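Local coordinates for PfEMP1 variant 1 of strain MC (Plasmodium falciparum, PDB 5LGD), which probably serves as a host-receptor-binding adhesin of the malaria parasite, the piece here being its CIDRα domain, captured in complex with CD36, at residues Glu1-Tyr7 against Ile66-Phe70; Trp14-Leu19 against Ile145-Leu149; Leu86-Lys92 against Asp142-Asp146. One frame throughout, in Å; residues are numbered along the deposited sequence. Where two conformers were deposited one is given.

Interaction 1. Residues Glu1-Tyr7 against Ile66-Phe70; sequences EDKIMSY and IKDHF
The N-terminal segment Glu1-Tyr7 is an irregular loop, extended at Asp2 and Lys3 (psi 147° and -177°), that turns helical at Tyr7; Ser6 is the N-cap, its OG holding Ala9 N. It folds over the helical turn Ile66-Phe70, Glu1 and His69 being the closest CA pair at 6.5 Å. Tyr7 (chi1 t, chi2 70°) reaches across, and its OH donates a 2.7 Å hydrogen bond to Ile66 O, which also accepts from Phe70 N at 3.1 Å. His69 (chi1 t) turns its edge to the Tyr7 ring face, centroids 4.7 Å apart and planes at 65°. Lys3 (chi1 m, chi2 96°, chi3 -168°) lays NZ over a face of the imidazole, 3.4 Å from His69 CG. Ile66 CG2 and Phe70 CD2 pack beside the tyrosine ring, 4.1 Å from Tyr7 CE1 and, at its edge, 3.9 Å from Tyr7 CE2. This fastens the lead-in of the all-helical CIDRα domain to the end of helix 45-70, whose Phe70 packs on helix 82-90 and meets an aromatic side chain of CD36.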
ATOM      1  N   GLU B   1      31.456  -7.149   9.142  1.00 53.82           N
ATOM      2  CA  GLU B   1      30.575  -6.509   8.168  1.00 53.21           C
ATOM      3  C   GLU B   1      30.011  -7.550   7.172  1.00 58.09           C
ATOM      4  O   GLU B   1      28.824  -7.546   6.847  1.00 55.85           O
ATOM      5  CB  GLU B   1      31.266  -5.320   7.478  1.00 56.26           C
ATOM      6  CG  GLU B   1      30.318  -4.518   6.615  1.00 68.53           C
ATOM      7  CD  GLU B   1      29.885  -3.159   7.133  1.00 86.58           C
ATOM      8  OE1 GLU B   1      29.324  -2.389   6.322  1.00 71.04           O
ATOM      9  OE2 GLU B   1      30.105  -2.854   8.328  1.00 79.32           O
ATOM     10  N   ASP B   2      30.855  -8.433   6.702  1.00 59.20           N
ATOM     11  CA  ASP B   2      30.406  -9.533   5.857  1.00 59.98           C
ATOM     12  C   ASP B   2      30.763 -10.813   6.572  1.00 66.00           C
ATOM     13  O   ASP B   2      31.741 -10.859   7.316  1.00 66.19           O
ATOM     14  CB  ASP B   2      31.067  -9.481   4.482  1.00 64.88           C
ATOM     15  CG  ASP B   2      30.759  -8.208   3.746  1.00 81.74           C
ATOM     16  OD1 ASP B   2      29.633  -8.092   3.216  1.00 85.02           O
ATOM     17  OD2 ASP B   2      31.612  -7.296   3.758  1.00 83.86           O
ATOM     18  N   LYS B   3      29.951 -11.838   6.416  1.00 66.34           N
ATOM     19  CA  LYS B   3      30.296 -13.104   7.048  1.00 67.33           C
ATOM     20  C   LYS B   3      30.527 -14.123   5.957  1.00 75.92           C
ATOM     21  O   LYS B   3      30.530 -13.725   4.782  1.00 79.36           O
ATOM     22  CB  LYS B   3      29.292 -13.515   8.114  1.00 67.43           C
ATOM     23  CG  LYS B   3      29.410 -12.683   9.391  1.00 63.45           C
ATOM     24  CD  LYS B   3      28.420 -11.560   9.393  1.00 50.95           C
ATOM     25  CE  LYS B   3      28.721 -10.581  10.482  1.00 40.30           C
ATOM     26  NZ  LYS B   3      28.624  -9.218   9.913  1.00 37.73           N
ATOM     27  N   ILE B   4      30.797 -15.399   6.296  1.00 71.27           N
ATOM     28  CA  ILE B   4      31.108 -16.414   5.262  1.00 72.12           C
ATOM     29  C   ILE B   4      30.029 -16.403   4.117  1.00 74.03           C
ATOM     30  O   ILE B   4      30.349 -16.624   2.940  1.00 76.16           O
ATOM     31  CB  ILE B   4      31.369 -17.838   5.880  1.00 74.41           C
ATOM     32  CG1 ILE B   4      32.250 -17.765   7.168  1.00 74.31           C
ATOM     33  CG2 ILE B   4      32.004 -18.782   4.850  1.00 77.50           C
ATOM     34  CD1 ILE B   4      31.641 -18.348   8.423  1.00 71.98           C
ATOM     35  N   MET B   5      28.793 -16.026   4.494  1.00 65.39           N
ATOM     36  CA  MET B   5      27.578 -15.951   3.693  1.00 62.71           C
ATOM     37  C   MET B   5      26.898 -14.598   3.954  1.00 61.03           C
ATOM     38  O   MET B   5      27.531 -13.707   4.527  1.00 61.19           O
ATOM     39  CB  MET B   5      26.649 -17.107   4.122  1.00 63.56           C
ATOM     40  CG  MET B   5      26.422 -17.191   5.625  1.00 66.27           C
ATOM     41  SD  MET B   5      26.320 -18.888   6.290  1.00 69.74           S
ATOM     42  CE  MET B   5      27.912 -19.011   7.035  1.00 67.39           C
ATOM     43  N   SER B   6      25.606 -14.448   3.559  1.00 52.66           N
ATOM     44  CA  SER B   6      24.831 -13.228   3.825  1.00 49.13           C
ATOM     45  C   SER B   6      24.660 -13.100   5.338  1.00 48.29           C
ATOM     46  O   SER B   6      24.674 -14.123   6.031  1.00 47.79           O
ATOM     47  CB  SER B   6      23.466 -13.286   3.141  1.00 51.46           C
ATOM     48  OG  SER B   6      22.490 -14.039   3.854  1.00 55.46           O
ATOM     49  N   TYR B   7      24.519 -11.864   5.855  1.00 43.22           N
ATOM     50  CA  TYR B   7      24.339 -11.640   7.294  1.00 41.54           C
ATOM     51  C   TYR B   7      23.121 -12.426   7.828  1.00 43.13           C
ATOM     52  O   TYR B   7      23.285 -13.204   8.758  1.00 43.19           O
ATOM     53  CB  TYR B   7      24.318 -10.142   7.681  1.00 42.14           C
ATOM     54  CG  TYR B   7      24.096  -9.928   9.165  1.00 42.21           C
ATOM     55  CD1 TYR B   7      25.083 -10.260  10.098  1.00 44.92           C
ATOM     56  CD2 TYR B   7      22.880  -9.453   9.645  1.00 39.56           C
ATOM     57  CE1 TYR B   7      24.862 -10.108  11.466  1.00 44.51           C
ATOM     58  CE2 TYR B   7      22.657  -9.276  11.008  1.00 39.09           C
ATOM     59  CZ  TYR B   7      23.642  -9.618  11.915  1.00 46.82           C
ATOM     60  OH  TYR B   7      23.372  -9.476  13.253  1.00 42.45           O
ATOM     61  N   ILE B  66      27.928  -9.988  16.528  1.00 44.07           N
ATOM     62  CA  ILE B  66      26.733 -10.214  15.706  1.00 40.44           C
ATOM     63  C   ILE B  66      25.679  -9.154  16.031  1.00 46.01           C
ATOM     64  O   ILE B  66      25.117  -8.575  15.100  1.00 45.14           O
ATOM     65  CB  ILE B  66      26.242 -11.671  15.846  1.00 40.09           C
ATOM     66  CG1 ILE B  66      27.294 -12.610  15.241  1.00 40.52           C
ATOM     67  CG2 ILE B  66      24.891 -11.875  15.178  1.00 36.78           C
ATOM     68  CD1 ILE B  66      27.164 -14.080  15.535  1.00 38.99           C
ATOM     69  N   LYS B  67      25.459  -8.849  17.339  1.00 43.75           N
ATOM     70  CA  LYS B  67      24.482  -7.823  17.756  1.00 43.84           C
ATOM     71  C   LYS B  67      24.869  -6.463  17.233  1.00 50.97           C
ATOM     72  O   LYS B  67      23.998  -5.680  16.858  1.00 49.03           O
ATOM     73  CB  LYS B  67      24.317  -7.764  19.281  1.00 46.60           C
ATOM     74  CG  LYS B  67      23.551  -8.961  19.867  1.00 44.31           C
ATOM     75  CD  LYS B  67      23.201  -8.703  21.334  1.00 51.65           C
ATOM     76  CE  LYS B  67      24.383  -8.851  22.276  1.00 47.51           C
ATOM     77  NZ  LYS B  67      24.041  -8.427  23.657  1.00 50.60           N
ATOM     78  N   ASP B  68      26.186  -6.191  17.199  1.00 51.21           N
ATOM     79  CA  ASP B  68      26.770  -4.942  16.715  1.00 51.78           C
ATOM     80  C   ASP B  68      26.486  -4.704  15.240  1.00 52.56           C
ATOM     81  O   ASP B  68      26.125  -3.583  14.886  1.00 52.04           O
ATOM     82  CB  ASP B  68      28.271  -4.872  17.046  1.00 56.77           C
ATOM     83  CG  ASP B  68      28.546  -4.406  18.466  1.00 74.57           C
ATOM     84  OD1 ASP B  68      27.833  -3.481  18.943  1.00 76.12           O
ATOM     85  OD2 ASP B  68      29.507  -4.922  19.085  1.00 83.88           O
ATOM     86  N   HIS B  69      26.552  -5.751  14.395  1.00 46.68           N
ATOM     87  CA  HIS B  69      26.228  -5.589  12.970  1.00 44.60           C
ATOM     88  C   HIS B  69      24.714  -5.428  12.774  1.00 43.73           C
ATOM     89  O   HIS B  69      24.297  -4.694  11.877  1.00 42.92           O
ATOM     90  CB  HIS B  69      26.762  -6.762  12.110  1.00 45.03           C
ATOM     91  CG  HIS B  69      26.797  -6.420  10.648  1.00 48.01           C
ATOM     92  ND1 HIS B  69      25.905  -6.974   9.759  1.00 47.47           N
ATOM     93  CD2 HIS B  69      27.553  -5.511   9.991  1.00 52.16           C
ATOM     94  CE1 HIS B  69      26.160  -6.423   8.588  1.00 47.39           C
ATOM     95  NE2 HIS B  69      27.141  -5.533   8.676  1.00 50.90           N
ATOM     96  N   PHE B  70      23.898  -6.076  13.638  1.00 37.02           N
ATOM     97  CA  PHE B  70      22.429  -5.990  13.591  1.00 35.58           C
ATOM     98  C   PHE B  70      21.954  -4.557  13.816  1.00 39.88           C
ATOM     99  O   PHE B  70      20.975  -4.121  13.217  1.00 39.26           O
ATOM    100  CB  PHE B  70      21.803  -6.908  14.655  1.00 36.38           C
ATOM    101  CG  PHE B  70      20.349  -7.229  14.433  1.00 36.30           C
ATOM    102  CD1 PHE B  70      19.353  -6.415  14.956  1.00 40.03           C
ATOM    103  CD2 PHE B  70      19.972  -8.351  13.717  1.00 35.14           C
ATOM    104  CE1 PHE B  70      18.016  -6.717  14.761  1.00 38.38           C
ATOM    105  CE2 PHE B  70      18.633  -8.636  13.503  1.00 36.60           C
ATOM    106  CZ  PHE B  70      17.663  -7.825  14.041  1.00 35.27           C
TER

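Interaction 2. Residues Trp14-Leu19 against Ile145-Leu149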
ATOM      1  N   TRP B  14      24.429 -19.347  13.131  1.00 35.91           N
ATOM      2  CA  TRP B  14      25.183 -19.169  14.371  1.00 36.38           C
ATOM      3  C   TRP B  14      24.288 -19.487  15.568  1.00 37.93           C
ATOM      4  O   TRP B  14      24.698 -20.249  16.452  1.00 37.57           O
ATOM      5  CB  TRP B  14      25.784 -17.757  14.465  1.00 35.97           C
ATOM      6  CG  TRP B  14      26.620 -17.553  15.689  1.00 38.65           C
ATOM      7  CD1 TRP B  14      27.982 -17.614  15.768  1.00 43.26           C
ATOM      8  CD2 TRP B  14      26.153 -17.244  17.013  1.00 38.81           C
ATOM      9  NE1 TRP B  14      28.390 -17.385  17.062  1.00 43.34           N
ATOM     10  CE2 TRP B  14      27.286 -17.175  17.851  1.00 43.40           C
ATOM     11  CE3 TRP B  14      24.883 -17.027  17.578  1.00 39.17           C
ATOM     12  CZ2 TRP B  14      27.186 -16.925  19.222  1.00 42.78           C
ATOM     13  CZ3 TRP B  14      24.792 -16.780  18.942  1.00 40.60           C
ATOM     14  CH2 TRP B  14      25.936 -16.716  19.741  1.00 42.07           C
ATOM     15  N   VAL B  15      23.086 -18.896  15.592  1.00 33.54           N
ATOM     16  CA  VAL B  15      22.040 -19.097  16.606  1.00 32.78           C
ATOM     17  C   VAL B  15      21.716 -20.606  16.712  1.00 37.95           C
ATOM     18  O   VAL B  15      21.754 -21.175  17.806  1.00 39.50           O
ATOM     19  CB  VAL B  15      20.789 -18.219  16.303  1.00 34.99           C
ATOM     20  CG1 VAL B  15      19.566 -18.691  17.092  1.00 34.23           C
ATOM     21  CG2 VAL B  15      21.075 -16.747  16.600  1.00 35.08           C
ATOM     22  N   HIS B  16      21.430 -21.251  15.575  1.00 33.47           N
ATOM     23  CA  HIS B  16      21.146 -22.673  15.519  1.00 31.07           C
ATOM     24  C   HIS B  16      22.309 -23.524  16.085  1.00 33.63           C
ATOM     25  O   HIS B  16      22.096 -24.369  16.965  1.00 29.99           O
ATOM     26  CB  HIS B  16      20.839 -23.075  14.055  1.00 31.76           C
ATOM     27  CG  HIS B  16      20.763 -24.551  13.865  1.00 34.50           C
ATOM     28  ND1 HIS B  16      21.864 -25.279  13.456  1.00 37.02           N
ATOM     29  CD2 HIS B  16      19.727 -25.393  14.055  1.00 34.91           C
ATOM     30  CE1 HIS B  16      21.460 -26.530  13.404  1.00 35.72           C
ATOM     31  NE2 HIS B  16      20.180 -26.642  13.738  1.00 35.09           N
ATOM     32  N   ASP B  17      23.524 -23.322  15.551  1.00 32.15           N
ATOM     33  CA  ASP B  17      24.718 -24.061  15.980  1.00 34.28           C
ATOM     34  C   ASP B  17      25.081 -23.803  17.459  1.00 40.05           C
ATOM     35  O   ASP B  17      25.554 -24.721  18.117  1.00 39.23           O
ATOM     36  CB  ASP B  17      25.920 -23.727  15.068  1.00 37.04           C
ATOM     37  CG  ASP B  17      25.745 -24.093  13.602  1.00 36.71           C
ATOM     38  OD1 ASP B  17      24.688 -24.680  13.245  1.00 36.56           O
ATOM     39  OD2 ASP B  17      26.635 -23.771  12.811  1.00 42.97           O
ATOM     40  N   MET B  18      24.837 -22.586  17.997  1.00 38.52           N
ATOM     41  CA  MET B  18      25.160 -22.390  19.404  1.00 40.95           C
ATOM     42  C   MET B  18      24.150 -23.164  20.294  1.00 41.12           C
ATOM     43  O   MET B  18      24.573 -23.832  21.250  1.00 40.56           O
ATOM     44  CB  MET B  18      25.383 -20.905  19.777  1.00 45.49           C
ATOM     45  CG  MET B  18      24.192 -20.188  20.341  1.00 50.07           C
ATOM     46  SD  MET B  18      24.078 -20.466  22.119  1.00 56.31           S
ATOM     47  CE  MET B  18      22.726 -19.475  22.458  1.00 52.91           C
ATOM     48  N   LEU B  19      22.863 -23.187  19.902  1.00 35.29           N
ATOM     49  CA  LEU B  19      21.805 -23.904  20.631  1.00 33.93           C
ATOM     50  C   LEU B  19      22.056 -25.391  20.643  1.00 37.40           C
ATOM     51  O   LEU B  19      21.858 -26.049  21.677  1.00 35.12           O
ATOM     52  CB  LEU B  19      20.426 -23.587  20.034  1.00 33.39           C
ATOM     53  CG  LEU B  19      19.941 -22.124  20.246  1.00 37.75           C
ATOM     54  CD1 LEU B  19      18.617 -21.878  19.546  1.00 37.87           C
ATOM     55  CD2 LEU B  19      19.789 -21.806  21.702  1.00 40.89           C
ATOM     56  N   ILE B 145      19.115 -15.223  23.645  1.00 40.77           N
ATOM     57  CA  ILE B 145      20.494 -15.692  23.483  1.00 39.33           C
ATOM     58  C   ILE B 145      21.317 -15.214  24.660  1.00 44.29           C
ATOM     59  O   ILE B 145      22.016 -16.019  25.272  1.00 44.15           O
ATOM     60  CB  ILE B 145      21.091 -15.299  22.097  1.00 40.44           C
ATOM     61  CG1 ILE B 145      20.231 -15.847  20.912  1.00 38.83           C
ATOM     62  CG2 ILE B 145      22.567 -15.675  21.947  1.00 40.85           C
ATOM     63  CD1 ILE B 145      20.018 -17.443  20.820  1.00 42.42           C
ATOM     64  N   ASP B 146      21.192 -13.923  25.015  1.00 42.32           N
ATOM     65  CA  ASP B 146      21.872 -13.304  26.149  1.00 43.70           C
ATOM     66  C   ASP B 146      21.454 -13.982  27.488  1.00 49.91           C
ATOM     67  O   ASP B 146      22.321 -14.361  28.278  1.00 50.68           O
ATOM     68  CB  ASP B 146      21.572 -11.809  26.161  1.00 46.20           C
ATOM     69  CG  ASP B 146      22.077 -11.081  24.925  1.00 52.82           C
ATOM     70  OD1 ASP B 146      23.307 -10.860  24.825  1.00 54.44           O
ATOM     71  OD2 ASP B 146      21.233 -10.638  24.112  1.00 52.96           O
ATOM     72  N   LYS B 147      20.138 -14.195  27.698  1.00 47.70           N
ATOM     73  CA  LYS B 147      19.587 -14.873  28.880  1.00 49.78           C
ATOM     74  C   LYS B 147      20.195 -16.275  28.984  1.00 53.59           C
ATOM     75  O   LYS B 147      20.663 -16.662  30.062  1.00 54.47           O
ATOM     76  CB  LYS B 147      18.054 -14.988  28.775  1.00 52.72           C
ATOM     77  CG  LYS B 147      17.294 -13.749  29.245  1.00 69.92           C
ATOM     78  CD  LYS B 147      16.499 -14.022  30.533  1.00 84.78           C
ATOM     79  CE  LYS B 147      15.284 -14.919  30.371  1.00 92.01           C
ATOM     80  NZ  LYS B 147      14.803 -15.437  31.681  1.00 97.75           N
ATOM     81  N   LEU B 148      20.227 -17.015  27.838  1.00 48.44           N
ATOM     82  CA  LEU B 148      20.818 -18.350  27.755  1.00 46.83           C
ATOM     83  C   LEU B 148      22.301 -18.358  28.028  1.00 49.42           C
ATOM     84  O   LEU B 148      22.745 -19.166  28.850  1.00 48.75           O
ATOM     85  CB  LEU B 148      20.504 -19.081  26.439  1.00 44.96           C
ATOM     86  CG  LEU B 148      21.023 -20.516  26.400  1.00 47.69           C
ATOM     87  CD1 LEU B 148      20.253 -21.405  27.359  1.00 49.08           C
ATOM     88  CD2 LEU B 148      20.985 -21.062  25.036  1.00 45.59           C
ATOM     89  N   LEU B 149      23.071 -17.443  27.392  1.00 48.68           N
ATOM     90  CA  LEU B 149      24.512 -17.348  27.662  1.00 50.32           C
ATOM     91  C   LEU B 149      24.807 -16.982  29.133  1.00 55.83           C
ATOM     92  O   LEU B 149      25.795 -17.461  29.678  1.00 56.52           O
ATOM     93  CB  LEU B 149      25.251 -16.436  26.676  1.00 50.11           C
ATOM     94  CG  LEU B 149      25.378 -16.972  25.234  1.00 51.86           C
ATOM     95  CD1 LEU B 149      25.961 -15.905  24.307  1.00 50.80           C
ATOM     96  CD2 LEU B 149      26.202 -18.291  25.170  1.00 53.09           C
TER
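Helix 7-29 and helix 144-162 run nearly parallel here, the axes of segments 14-19 and 145-149 at 24° and 12.2 Å apart at closest approach. That is a wide gap, filled by apolar side chains, with no polar link between the segments. Ile145 is the main bump on its side: CD1 sits between Val15 CG1, 4.0 Å away, and Met18 CE, 3.8 Å away, with Leu19 CD2 more distant at 4.5 Å. Its other branch, Ile145 CG2, abuts the edge of the Trp14 indole at CZ3, 3.9 Å away. In return Met18 projects toward the partner and, with chi3 near 180°, carries its methyl between Ile145 and Leu148, where Met18 CE is 3.5 Å from Leu148 CD2; Met18 SD lies 4.3 Å from Leu149 CD2. Leu19 CD2 meets Leu148 CD2 at 3.6 Å. All seven touching residues are buried, as expected for the core of a helical bundle. Around this layer, Trp14 meets Trp63 and hydrogen-bonds Glu62 through NE1, both on helix 45-70; Val15 and Leu19 pack on helix 92-103, and Leu19 and Leu148 on Ile112 and Leu115 of helix 106-118.

Interaction 3. Residues Leu86-Lys92 against Asp142-Asp146; sequences LQTLLMK and DTTID
Residues Leu86-Lys92 run from a helix through a turn, with Leu90 at phi -105°, psi 2°; Met91 is extended (psi 138°) and serves as N-cap of the helix that Lys92 begins. Opposite, Asp142 and Thr143 are loop, Thr143 with psi 178°, and a helix starts at Thr144. The CA atoms pair Gln87 with Thr143 at 5.2 Å and Leu90 with Thr144 at 5.8 Å. Thr143 and Asp146 make a capping box: Asp146 OD2 accepts from Thr143 N at 3.0 Å and from Thr143 OG1 at 2.9 Å, while Thr143 OG1 takes a weak 3.3 Å bond from Ile145 N. The start of helix 144-162 is thereby docked beside the junction of helices 82-90 and 92-103 in this all-helical CIDRα domain. Thr144 (chi1 m) makes a direct polar link, its OG1 donating to Leu90 O at 2.7 Å. A water also links Lys92 to Thr144, accepting from Lys92 N at 3.0 Å and donating to Thr144 OG1 at 3.3 Å. On the apolar side, Leu90 (m, t) places CD1 3.5 Å from Thr143 OG1 and 4.0 Å from Ile145 CG1. Leu86 CD1 meets Thr143 CG2 at 4.1 Å. Asp146 has further partners on helix 45-70, a salt bridge to Lys67 and a hydrogen bond from Trp63, and Leu90 also packs on Trp63.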
ATOM      1  N   LEU B  86      15.552  -6.959  17.590  1.00 35.56           N
ATOM      2  CA  LEU B  86      16.320  -8.137  17.995  1.00 37.19           C
ATOM      3  C   LEU B  86      15.549  -8.994  19.014  1.00 39.28           C
ATOM      4  O   LEU B  86      15.527 -10.219  18.903  1.00 38.13           O
ATOM      5  CB  LEU B  86      17.628  -7.654  18.669  1.00 39.78           C
ATOM      6  CG  LEU B  86      18.982  -8.083  18.075  1.00 44.83           C
ATOM      7  CD1 LEU B  86      20.057  -7.946  19.089  1.00 46.96           C
ATOM      8  CD2 LEU B  86      18.972  -9.530  17.581  1.00 40.81           C
ATOM      9  N   GLN B  87      14.972  -8.333  20.033  1.00 35.60           N
ATOM     10  CA  GLN B  87      14.217  -8.963  21.090  1.00 36.65           C
ATOM     11  C   GLN B  87      13.001  -9.678  20.555  1.00 39.46           C
ATOM     12  O   GLN B  87      12.807 -10.823  20.923  1.00 38.72           O
ATOM     13  CB  GLN B  87      13.845  -7.956  22.168  1.00 40.21           C
ATOM     14  CG  GLN B  87      13.205  -8.556  23.401  1.00 56.20           C
ATOM     15  CD  GLN B  87      13.428  -7.641  24.563  1.00 73.41           C
ATOM     16  OE1 GLN B  87      14.171  -7.965  25.488  1.00 69.58           O
ATOM     17  NE2 GLN B  87      12.858  -6.447  24.495  1.00 65.64           N
ATOM     18  N   THR B  88      12.216  -9.042  19.656  1.00 36.12           N
ATOM     19  CA  THR B  88      11.040  -9.663  19.023  1.00 34.54           C
ATOM     20  C   THR B  88      11.476 -10.934  18.280  1.00 36.46           C
ATOM     21  O   THR B  88      10.873 -11.987  18.432  1.00 33.96           O
ATOM     22  CB  THR B  88      10.373  -8.653  18.048  1.00 38.20           C
ATOM     23  OG1 THR B  88       9.976  -7.499  18.775  1.00 38.12           O
ATOM     24  CG2 THR B  88       9.150  -9.236  17.304  1.00 35.60           C
ATOM     25  N   LEU B  89      12.538 -10.819  17.485  1.00 34.39           N
ATOM     26  CA  LEU B  89      13.084 -11.879  16.631  1.00 33.76           C
ATOM     27  C   LEU B  89      13.526 -13.145  17.386  1.00 35.67           C
ATOM     28  O   LEU B  89      13.412 -14.279  16.879  1.00 32.95           O
ATOM     29  CB  LEU B  89      14.260 -11.229  15.896  1.00 33.86           C
ATOM     30  CG  LEU B  89      14.713 -11.739  14.537  1.00 37.81           C
ATOM     31  CD1 LEU B  89      13.540 -11.878  13.491  1.00 34.16           C
ATOM     32  CD2 LEU B  89      15.824 -10.818  14.020  1.00 40.21           C
ATOM     33  N   LEU B  90      13.995 -12.945  18.617  1.00 32.63           N
ATOM     34  CA  LEU B  90      14.554 -14.010  19.443  1.00 31.84           C
ATOM     35  C   LEU B  90      13.652 -14.482  20.563  1.00 37.28           C
ATOM     36  O   LEU B  90      14.046 -15.394  21.276  1.00 38.08           O
ATOM     37  CB  LEU B  90      15.941 -13.587  19.963  1.00 32.22           C
ATOM     38  CG  LEU B  90      16.967 -13.369  18.853  1.00 34.72           C
ATOM     39  CD1 LEU B  90      18.220 -12.710  19.370  1.00 36.31           C
ATOM     40  CD2 LEU B  90      17.300 -14.687  18.134  1.00 35.12           C
ATOM     41  N   MET B  91      12.422 -13.936  20.687  1.00 35.37           N
ATOM     42  CA  MET B  91      11.434 -14.428  21.649  1.00 36.73           C
ATOM     43  C   MET B  91      11.274 -15.926  21.357  1.00 36.30           C
ATOM     44  O   MET B  91      11.354 -16.327  20.190  1.00 33.04           O
ATOM     45  CB  MET B  91      10.079 -13.706  21.481  1.00 40.50           C
ATOM     46  CG  MET B  91      10.065 -12.273  22.019  1.00 46.18           C
ATOM     47  SD  MET B  91      10.620 -12.152  23.746  1.00 54.30           S
ATOM     48  CE  MET B  91       9.164 -12.869  24.639  1.00 52.38           C
ATOM     49  N   LYS B  92      11.196 -16.752  22.415  1.00 32.36           N
ATOM     50  CA  LYS B  92      11.145 -18.215  22.313  1.00 32.25           C
ATOM     51  C   LYS B  92      10.272 -18.784  21.158  1.00 35.67           C
ATOM     52  O   LYS B  92      10.804 -19.545  20.352  1.00 34.45           O
ATOM     53  CB  LYS B  92      10.738 -18.847  23.660  1.00 34.24           C
ATOM     54  CG  LYS B  92      10.743 -20.383  23.647  1.00 41.11           C
ATOM     55  CD  LYS B  92      10.281 -20.983  24.979  1.00 51.56           C
ATOM     56  CE  LYS B  92       8.792 -20.889  25.249  1.00 67.98           C
ATOM     57  NZ  LYS B  92       7.998 -21.751  24.329  1.00 81.40           N
ATOM     58  N   ASP B 142      20.121  -8.510  27.016  1.00 64.18           N
ATOM     59  CA  ASP B 142      18.712  -8.213  26.753  0.50 62.04           C
ATOM     60  C   ASP B 142      17.919  -9.337  26.046  1.00 62.47           C
ATOM     61  O   ASP B 142      16.748  -9.532  26.377  1.00 63.51           O
ATOM     62  CB  ASP B 142      18.568  -6.875  25.985  0.50 63.13           C
ATOM     63  CG  ASP B 142      19.055  -6.860  24.540  0.50 67.11           C
ATOM     64  OD1 ASP B 142      20.276  -7.022  24.319  0.50 66.38           O
ATOM     65  OD2 ASP B 142      18.225  -6.623  23.638  0.50 72.15           O
ATOM     66  N   THR B 143      18.501 -10.053  25.059  1.00 54.04           N
ATOM     67  CA  THR B 143      17.700 -11.098  24.363  1.00 50.81           C
ATOM     68  C   THR B 143      17.765 -12.498  24.983  1.00 53.89           C
ATOM     69  O   THR B 143      18.493 -12.722  25.958  1.00 55.69           O
ATOM     70  CB  THR B 143      18.015 -11.206  22.853  1.00 51.78           C
ATOM     71  OG1 THR B 143      19.170 -12.029  22.644  1.00 47.29           O
ATOM     72  CG2 THR B 143      18.148  -9.852  22.158  1.00 52.70           C
ATOM     73  N   THR B 144      16.995 -13.439  24.382  1.00 46.39           N
ATOM     74  CA  THR B 144      16.912 -14.879  24.700  1.00 45.18           C
ATOM     75  C   THR B 144      18.314 -15.509  24.709  1.00 46.76           C
ATOM     76  O   THR B 144      18.652 -16.232  25.652  1.00 46.49           O
ATOM     77  CB  THR B 144      15.993 -15.559  23.668  1.00 47.49           C
ATOM     78  OG1 THR B 144      14.634 -15.195  23.932  1.00 39.89           O
ATOM     79  CG2 THR B 144      16.127 -17.088  23.640  1.00 48.96           C
ATOM     80  N   ILE B 145      19.115 -15.223  23.645  1.00 40.77           N
ATOM     81  CA  ILE B 145      20.494 -15.692  23.483  1.00 39.33           C
ATOM     82  C   ILE B 145      21.317 -15.214  24.660  1.00 44.29           C
ATOM     83  O   ILE B 145      22.016 -16.019  25.272  1.00 44.15           O
ATOM     84  CB  ILE B 145      21.091 -15.299  22.097  1.00 40.44           C
ATOM     85  CG1 ILE B 145      20.231 -15.847  20.912  1.00 38.83           C
ATOM     86  CG2 ILE B 145      22.567 -15.675  21.947  1.00 40.85           C
ATOM     87  CD1 ILE B 145      20.018 -17.443  20.820  1.00 42.42           C
ATOM     88  N   ASP B 146      21.192 -13.923  25.015  1.00 42.32           N
ATOM     89  CA  ASP B 146      21.872 -13.304  26.149  1.00 43.70           C
ATOM     90  C   ASP B 146      21.454 -13.982  27.488  1.00 49.91           C
ATOM     91  O   ASP B 146      22.321 -14.361  28.278  1.00 50.68           O
ATOM     92  CB  ASP B 146      21.572 -11.809  26.161  1.00 46.20           C
ATOM     93  CG  ASP B 146      22.077 -11.081  24.925  1.00 52.82           C
ATOM     94  OD1 ASP B 146      23.307 -10.860  24.825  1.00 54.44           O
ATOM     95  OD2 ASP B 146      21.233 -10.638  24.112  1.00 52.96           O
TER
HETATM   96  O   HOH W   1      11.759 -16.013  25.281  1.00 63.97           O

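In the fold
Interactions 2 and 3 share Ile145 and Asp146 at the start of helix 144-162, with centres about 10 Å apart: Ile145 packs against helix 7-29 in one and Leu90 in the other. Interaction 1, its centre about 16 Å from that of interaction 2 and 17 Å from that of interaction 3, is tied to both by the salt bridge Lys67 NZ to Asp146 OD1, 2.8 Å. Ile66 CD1 also lies 3.5 Å from Trp14 CG, and Phe70 CZ 3.5 Å from Leu89 CD2. Phe70 of interaction 1 and Thr88 and Leu89 of interaction 3 touch CD36, so these two contacts border the receptor interface, whereas neither segment of interaction 2 touches CD36.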